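Side-chain contact in probable ss-1,3-N-acetylglucosaminyltransferase (Staphylococcus aureus subsp. aureus N315, PDB 6H21), which is a probable N-acetylglucosaminyltransferase whose family 2, GT-A-type domain holds UDP-N-acetylglucosamine and manganese, followed by a TarS-type linker domain: residues V319-I322 with F323-K326. Residues are numbered along the deposited sequence; the frame is centred on the assembly and turned at random.
Sequences VTQI and FNLK
I322 and F323 run alongside each other in a common direction at the N-terminal end of helix 324-332, where F323 occupies the N-cap position, within the TarS-type linker domain. The pair illustrates how two successive, overlapping beta turns leading into a helix can place neighbouring side chains against one another. I322 CG1 lies over one face of the phenyl ring, displaced toward the rim, in a CH-pi contact 4.2 Å from the centroid and 16° off the ring normal. A chi1 of 55° sets this CG1 above the ring, and the extended second torsion carries CD1 on along it, 4.1 Å from F323 CZ. V319 arrives crosswise instead, its CG1 4.0 Å from F323 CB. Beyond these turns, the buried ring of F323 packs on L279 and R280 of helix 264-281.

Two backbone hydrogen bonds close the turns. F323 N donates to T320 O, 2.9 Å, in a nearly straight bond, and N324 N reaches Q321 O from above the carbonyl plane at 3.0 Å. Q321 and N324 cross at about a right angle, their amide planes 60° apart, with Q321 OE1 near N324 CB. The bent Q321 chain turns NE2 back to V319 O in a weak bond, whereas the amide of N324 serves the assembly: ND2 donates to N289, and OD1 accepts from K343, both of a second subunit. At the next carbonyl a water bridges the segments, donating to I322 O at 2.7 Å and accepting from K326 N at 3.0 Å.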
loop_
_atom_site.group_PDB
_atom_site.type_symbol
_atom_site.label_atom_id
_atom_site.label_comp_id
_atom_site.label_asym_id
_atom_site.label_seq_id
_atom_site.Cartn_x
_atom_site.Cartn_y
_atom_site.Cartn_z
ATOM N N VAL C 319 4.045 -16.529 -11.576
ATOM C CA VAL C 319 4.232 -16.472 -10.130
ATOM C C VAL C 319 2.850 -16.530 -9.470
ATOM O O VAL C 319 1.916 -15.901 -9.973
ATOM C CB VAL C 319 4.974 -15.179 -9.752
ATOM C CG1 VAL C 319 5.006 -14.950 -8.257
ATOM C CG2 VAL C 319 6.366 -15.151 -10.360
ATOM N N THR C 320 2.723 -17.245 -8.345
ATOM C CA THR C 320 1.461 -17.296 -7.635
ATOM C C THR C 320 0.985 -15.858 -7.348
ATOM O O THR C 320 1.740 -15.031 -6.858
ATOM C CB THR C 320 1.563 -18.200 -6.401
ATOM O OG1 THR C 320 2.014 -19.476 -6.868
ATOM C CG2 THR C 320 0.232 -18.392 -5.698
ATOM N N GLN C 321 -0.286 -15.577 -7.654
ATOM C CA GLN C 321 -0.698 -14.184 -7.848
ATOM C C GLN C 321 -0.751 -13.416 -6.518
ATOM O O GLN C 321 -0.603 -12.222 -6.546
ATOM C CB GLN C 321 -2.000 -14.058 -8.651
ATOM C CG GLN C 321 -1.777 -13.992 -10.167
ATOM C CD GLN C 321 -0.599 -13.155 -10.637
ATOM O OE1 GLN C 321 -0.675 -11.927 -10.715
ATOM N NE2 GLN C 321 0.515 -13.801 -10.968
ATOM N N ILE C 322 -0.904 -14.081 -5.373
ATOM C CA ILE C 322 -0.805 -13.360 -4.102
ATOM C C ILE C 322 0.526 -12.590 -4.021
ATOM O O ILE C 322 0.620 -11.649 -3.256
ATOM C CB ILE C 322 -0.961 -14.268 -2.866
ATOM C CG1 ILE C 322 0.025 -15.434 -2.876
ATOM C CG2 ILE C 322 -2.390 -14.737 -2.703
ATOM C CD1 ILE C 322 0.125 -16.155 -1.548
ATOM N N PHE C 323 1.567 -13.012 -4.752
ATOM C CA PHE C 323 2.875 -12.382 -4.615
ATOM C C PHE C 323 3.075 -11.241 -5.620
ATOM O O PHE C 323 4.215 -10.717 -5.715
ATOM C CB PHE C 323 4.000 -13.414 -4.755
ATOM C CG PHE C 323 4.102 -14.383 -3.605
ATOM C CD1 PHE C 323 4.373 -13.934 -2.325
ATOM C CD2 PHE C 323 3.957 -15.743 -3.809
ATOM C CE1 PHE C 323 4.439 -14.818 -1.261
ATOM C CE2 PHE C 323 4.034 -16.625 -2.745
ATOM C CZ PHE C 323 4.254 -16.156 -1.470
ATOM N N ASN C 324 2.032 -10.882 -6.383
ATOM C CA ASN C 324 2.185 -9.935 -7.513
ATOM C C ASN C 324 2.817 -8.619 -7.030
ATOM O O ASN C 324 3.701 -8.109 -7.670
ATOM C CB ASN C 324 0.876 -9.664 -8.281
ATOM C CG ASN C 324 -0.174 -8.780 -7.600
ATOM O OD1 ASN C 324 -0.490 -8.923 -6.415
ATOM N ND2 ASN C 324 -0.808 -7.898 -8.367
ATOM N N LEU C 325 2.296 -8.055 -5.940
ATOM C CA LEU C 325 2.734 -6.753 -5.396
ATOM C C LEU C 325 4.156 -6.853 -4.842
ATOM O O LEU C 325 4.997 -5.990 -5.125
ATOM C CB LEU C 325 1.764 -6.319 -4.289
ATOM C CG LEU C 325 2.155 -5.048 -3.533
ATOM C CD1 LEU C 325 2.311 -3.871 -4.475
ATOM C CD2 LEU C 325 1.133 -4.735 -2.453
ATOM N N LYS C 326 4.428 -7.905 -4.071
ATOM C CA LYS C 326 5.765 -8.074 -3.439
ATOM C C LYS C 326 6.843 -8.142 -4.529
ATOM O O LYS C 326 7.845 -7.434 -4.470
ATOM C CB LYS C 326 5.792 -9.275 -2.490
ATOM C CG LYS C 326 7.103 -9.437 -1.731
ATOM C CD LYS C 326 7.029 -10.406 -0.593
ATOM C CE LYS C 326 8.322 -10.437 0.203
ATOM N NZ LYS C 326 8.171 -11.165 1.481
HETATM O O HOH W 1 2.129 -9.497 -2.901
#